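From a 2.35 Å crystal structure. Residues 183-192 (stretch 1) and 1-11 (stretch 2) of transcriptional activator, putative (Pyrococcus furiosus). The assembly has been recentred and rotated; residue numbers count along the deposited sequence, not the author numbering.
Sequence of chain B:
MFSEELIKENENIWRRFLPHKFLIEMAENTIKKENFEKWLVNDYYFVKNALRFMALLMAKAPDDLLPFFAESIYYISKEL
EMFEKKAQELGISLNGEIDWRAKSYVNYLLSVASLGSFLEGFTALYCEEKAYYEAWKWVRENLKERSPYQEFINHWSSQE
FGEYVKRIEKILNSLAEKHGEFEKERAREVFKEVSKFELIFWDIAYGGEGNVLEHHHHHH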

# COMPACT_ATOMS: atom_id res chain seq x y z
N GLU B 183 -16.16 -13.42 4.04
CA GLU B 183 -15.06 -12.63 4.56
C GLU B 183 -14.52 -13.23 5.84
O GLU B 183 -13.33 -13.10 6.14
CB GLU B 183 -15.50 -11.18 4.74
CG GLU B 183 -14.37 -10.15 4.65
CD GLU B 183 -13.57 -10.24 3.35
OE1 GLU B 183 -12.37 -10.59 3.41
OE2 GLU B 183 -14.13 -9.95 2.27
N LYS B 184 -15.38 -13.90 6.60
CA LYS B 184 -14.94 -14.54 7.83
C LYS B 184 -14.03 -15.71 7.47
O LYS B 184 -13.01 -15.93 8.12
CB LYS B 184 -16.12 -15.05 8.67
CG LYS B 184 -16.70 -14.01 9.61
CD LYS B 184 -17.80 -14.60 10.48
CE LYS B 184 -18.46 -13.52 11.32
NZ LYS B 184 -19.47 -14.03 12.29
N GLU B 185 -14.39 -16.44 6.41
CA GLU B 185 -13.60 -17.58 5.95
C GLU B 185 -12.20 -17.16 5.51
O GLU B 185 -11.24 -17.90 5.71
CB GLU B 185 -14.30 -18.32 4.81
CG GLU B 185 -15.13 -19.53 5.25
CD GLU B 185 -14.30 -20.64 5.89
OE1 GLU B 185 -13.18 -20.93 5.42
OE2 GLU B 185 -14.80 -21.25 6.86
N ARG B 186 -12.11 -15.99 4.89
CA ARG B 186 -10.83 -15.45 4.44
C ARG B 186 -9.95 -15.28 5.67
O ARG B 186 -8.79 -15.70 5.68
CB ARG B 186 -11.04 -14.09 3.75
CG ARG B 186 -11.64 -14.15 2.36
CD ARG B 186 -10.58 -13.98 1.29
NE ARG B 186 -11.16 -13.96 -0.06
CZ ARG B 186 -10.48 -13.68 -1.17
NH1 ARG B 186 -9.19 -13.38 -1.11
NH2 ARG B 186 -11.10 -13.70 -2.34
N ALA B 187 -10.52 -14.71 6.72
CA ALA B 187 -9.81 -14.50 7.97
C ALA B 187 -9.48 -15.84 8.61
O ALA B 187 -8.40 -16.01 9.16
CB ALA B 187 -10.65 -13.65 8.92
N ARG B 188 -10.42 -16.79 8.56
CA ARG B 188 -10.17 -18.11 9.14
C ARG B 188 -8.92 -18.71 8.50
O ARG B 188 -8.07 -19.28 9.19
CB ARG B 188 -11.36 -19.05 8.92
CG ARG B 188 -12.63 -18.66 9.67
CD ARG B 188 -13.75 -19.68 9.47
NE ARG B 188 -15.08 -19.13 9.74
CZ ARG B 188 -15.65 -19.05 10.94
NH1 ARG B 188 -15.01 -19.50 12.01
NH2 ARG B 188 -16.85 -18.50 11.07
N GLU B 189 -8.79 -18.53 7.19
CA GLU B 189 -7.64 -19.04 6.44
C GLU B 189 -6.35 -18.36 6.89
O GLU B 189 -5.32 -19.02 7.03
CB GLU B 189 -7.83 -18.84 4.93
CG GLU B 189 -8.69 -19.92 4.26
CD GLU B 189 -8.13 -21.33 4.44
OE1 GLU B 189 -6.89 -21.50 4.43
OE2 GLU B 189 -8.94 -22.27 4.61
N VAL B 190 -6.40 -17.05 7.08
CA VAL B 190 -5.22 -16.32 7.52
C VAL B 190 -4.80 -16.79 8.91
O VAL B 190 -3.60 -17.00 9.15
CB VAL B 190 -5.44 -14.78 7.46
CG1 VAL B 190 -4.31 -14.06 8.15
CG2 VAL B 190 -5.51 -14.33 6.01
N PHE B 191 -5.77 -17.01 9.79
CA PHE B 191 -5.48 -17.47 11.15
C PHE B 191 -4.75 -18.82 11.10
O PHE B 191 -3.80 -19.06 11.85
CB PHE B 191 -6.76 -17.59 11.99
CG PHE B 191 -6.52 -17.89 13.45
CD1 PHE B 191 -6.31 -19.20 13.89
CD2 PHE B 191 -6.46 -16.85 14.38
CE1 PHE B 191 -6.04 -19.47 15.24
CE2 PHE B 191 -6.19 -17.11 15.73
CZ PHE B 191 -5.98 -18.42 16.16
N LYS B 192 -5.23 -19.70 10.22
CA LYS B 192 -4.63 -21.02 10.04
C LYS B 192 -3.19 -20.90 9.56
O LYS B 192 -2.29 -21.53 10.10
CB LYS B 192 -5.44 -21.82 9.01
CG LYS B 192 -4.81 -23.15 8.60
CD LYS B 192 -5.72 -23.92 7.65
CE LYS B 192 -7.04 -24.28 8.32
NZ LYS B 192 -8.00 -24.90 7.37
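Stretch 2 1-11: MFSEELIKENE

Stretch 2 is the N-terminal segment of the chain, helical from Phe2 to Lys8, and it packs against a stretch of helix that runs throughout residues 183-192. The two axes approach to 10.2 Å and their N-to-C directions diverge by 49° (signed crossing angle -49°), so both helices run in the same general direction. The register follows CA separations: Lys184 to Phe2 is 8.7 Å, while Arg188 to Leu6 and Lys192 to Asn10 are each 6.4 Å. The register advances in steps of four on both sides; Phe2 and Leu6 are in the helix, and Asn10 follows in the turn. The contact buries 580 Å² in total.

Phe2 has CA-to-CB directed sideways, yet its t rotamer (chi1 -160°, chi2 57°) carries the ring onto stretch 1 edge first. Phe2 CZ lies 3.6 Å from Lys184 O and 3.9 Å from Ala187 CB, and Phe2 CE1 is 3.7 Å from Arg188 CZ. The last contact is over a face of the guanidinium, so ring edge meets guanidinium face.

Arg188 also starts sideways. With chi1 m, chi2 and chi3 t, and chi4 at -85°, its end comes nearer to stretch 2 and presents the guanidinium edge to Glu5. There Arg188 NH1 donates to Glu5 OE1 at 3.0 Å (157°), and Arg188 NH2 donates to the same OE1 at 3.2 Å (141°), so one carboxylate oxygen receives both bonds of the salt bridge. Glu5 points toward stretch 1, and its m, t conformation extends the carboxylate to this position. Within its own helix, Arg188 NE forms a salt bridge with Glu185 OE2 at 3.6 Å.

Leu6 points toward stretch 1 in an m, t rotamer. Leu6 CB stands 3.7 Å from the centroid of the Phe191 ring, only 3° off the normal, a CH-pi contact over the face. Leu6 CD1 is 3.6 Å from Phe191 CD2, while Leu6 CD2 lies 3.9 Å from Arg188 CA and 3.8 Å from Phe191 CB. The t rotamer of Phe191 (chi1 -172°, chi2 -83°) presents this face, while Phe191 CZ approaches Ile7 CG1 at 4.2 Å.

In the type I turn from Lys8 to Glu11, the side-chain amide of Asn10 is held by two hydrogen bonds from ND2. In the m rotamer, Asn10 ND2 donates to Leu6 O at 2.9 Å (173°) and to a water at 3.0 Å; that water donates to Arg188 O at 2.7 Å, bridging the stretches. Asn10 ND2 also lies at the edge of the Phe191 ring, 3.4 Å from Phe191 CD1, and Asn10 OD1 rests 3.3 Å from Lys192 CA.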

# COMPACT_ATOMS: atom_id res chain seq x y z
N MSE B 1 -18.66 -16.75 18.96
CA MSE B 1 -17.41 -16.04 19.35
C MSE B 1 -16.28 -16.47 18.43
O MSE B 1 -15.63 -17.49 18.66
CB MSE B 1 -17.06 -16.34 20.80
CG MSE B 1 -15.83 -15.61 21.29
SE MSE B 1 -15.94 -15.23 23.17
CE MSE B 1 -16.93 -13.57 23.06
N PHE B 2 -16.05 -15.65 17.40
CA PHE B 2 -15.03 -15.87 16.38
C PHE B 2 -13.67 -16.33 16.92
O PHE B 2 -13.11 -17.31 16.44
CB PHE B 2 -14.87 -14.59 15.56
CG PHE B 2 -14.24 -14.79 14.22
CD1 PHE B 2 -14.79 -15.67 13.30
CD2 PHE B 2 -13.12 -14.04 13.85
CE1 PHE B 2 -14.25 -15.80 12.02
CE2 PHE B 2 -12.57 -14.16 12.57
CZ PHE B 2 -13.13 -15.05 11.65
N SER B 3 -13.17 -15.63 17.94
CA SER B 3 -11.88 -15.94 18.55
C SER B 3 -11.77 -17.38 19.01
O SER B 3 -10.80 -18.07 18.70
CB SER B 3 -11.60 -14.99 19.72
OG SER B 3 -12.61 -15.10 20.70
N GLU B 4 -12.77 -17.84 19.76
CA GLU B 4 -12.78 -19.20 20.26
C GLU B 4 -12.96 -20.18 19.10
O GLU B 4 -12.39 -21.27 19.12
CB GLU B 4 -13.86 -19.37 21.33
CG GLU B 4 -13.51 -18.62 22.61
CD GLU B 4 -14.49 -18.86 23.75
OE1 GLU B 4 -15.37 -19.74 23.63
OE2 GLU B 4 -14.37 -18.16 24.78
N GLU B 5 -13.69 -19.75 18.08
CA GLU B 5 -13.89 -20.59 16.91
C GLU B 5 -12.55 -20.82 16.22
O GLU B 5 -12.18 -21.95 15.91
CB GLU B 5 -14.85 -19.93 15.93
CG GLU B 5 -16.29 -19.85 16.41
CD GLU B 5 -17.19 -19.08 15.45
OE1 GLU B 5 -16.87 -18.98 14.25
OE2 GLU B 5 -18.23 -18.56 15.92
N LEU B 6 -11.83 -19.72 15.99
CA LEU B 6 -10.52 -19.76 15.35
C LEU B 6 -9.59 -20.73 16.05
O LEU B 6 -8.96 -21.57 15.41
CB LEU B 6 -9.90 -18.36 15.35
CG LEU B 6 -10.56 -17.33 14.43
CD1 LEU B 6 -9.90 -15.99 14.63
CD2 LEU B 6 -10.47 -17.77 12.98
N ILE B 7 -9.53 -20.62 17.38
CA ILE B 7 -8.68 -21.48 18.19
C ILE B 7 -9.07 -22.95 18.16
O ILE B 7 -8.20 -23.82 18.08
CB ILE B 7 -8.65 -20.97 19.65
CG1 ILE B 7 -7.82 -19.69 19.72
CG2 ILE B 7 -8.08 -22.04 20.59
CD1 ILE B 7 -7.88 -18.99 21.05
N LYS B 8 -10.37 -23.22 18.19
CA LYS B 8 -10.90 -24.58 18.18
C LYS B 8 -10.54 -25.36 16.91
O LYS B 8 -10.11 -26.51 16.99
CB LYS B 8 -12.43 -24.53 18.35
CG LYS B 8 -13.11 -25.89 18.44
CD LYS B 8 -14.63 -25.77 18.64
CE LYS B 8 -15.31 -25.11 17.45
NZ LYS B 8 -16.78 -24.94 17.67
N GLU B 9 -10.65 -24.71 15.76
CA GLU B 9 -10.37 -25.35 14.49
C GLU B 9 -8.89 -25.47 14.10
O GLU B 9 -8.55 -26.06 13.08
CB GLU B 9 -11.23 -24.68 13.41
CG GLU B 9 -10.61 -24.38 12.07
CD GLU B 9 -11.39 -23.33 11.29
OE1 GLU B 9 -11.28 -23.29 10.05
OE2 GLU B 9 -12.12 -22.54 11.93
N ASN B 10 -8.01 -24.92 14.94
CA ASN B 10 -6.56 -24.98 14.73
C ASN B 10 -5.87 -25.53 15.97
O ASN B 10 -4.64 -25.49 16.08
CB ASN B 10 -5.95 -23.61 14.42
CG ASN B 10 -6.36 -23.08 13.07
OD1 ASN B 10 -5.71 -23.33 12.07
ND2 ASN B 10 -7.44 -22.31 13.05
N GLU B 11 -6.66 -26.07 16.91
CA GLU B 11 -6.11 -26.61 18.14
C GLU B 11 -5.07 -27.70 17.90
O GLU B 11 -4.16 -27.89 18.71
CB GLU B 11 -7.22 -27.12 19.07
CG GLU B 11 -7.94 -28.38 18.59
CD GLU B 11 -9.08 -28.80 19.52
OE1 GLU B 11 -9.43 -28.03 20.45
OE2 GLU B 11 -9.64 -29.89 19.30
O HOH W 1 -8.62 -21.68 10.37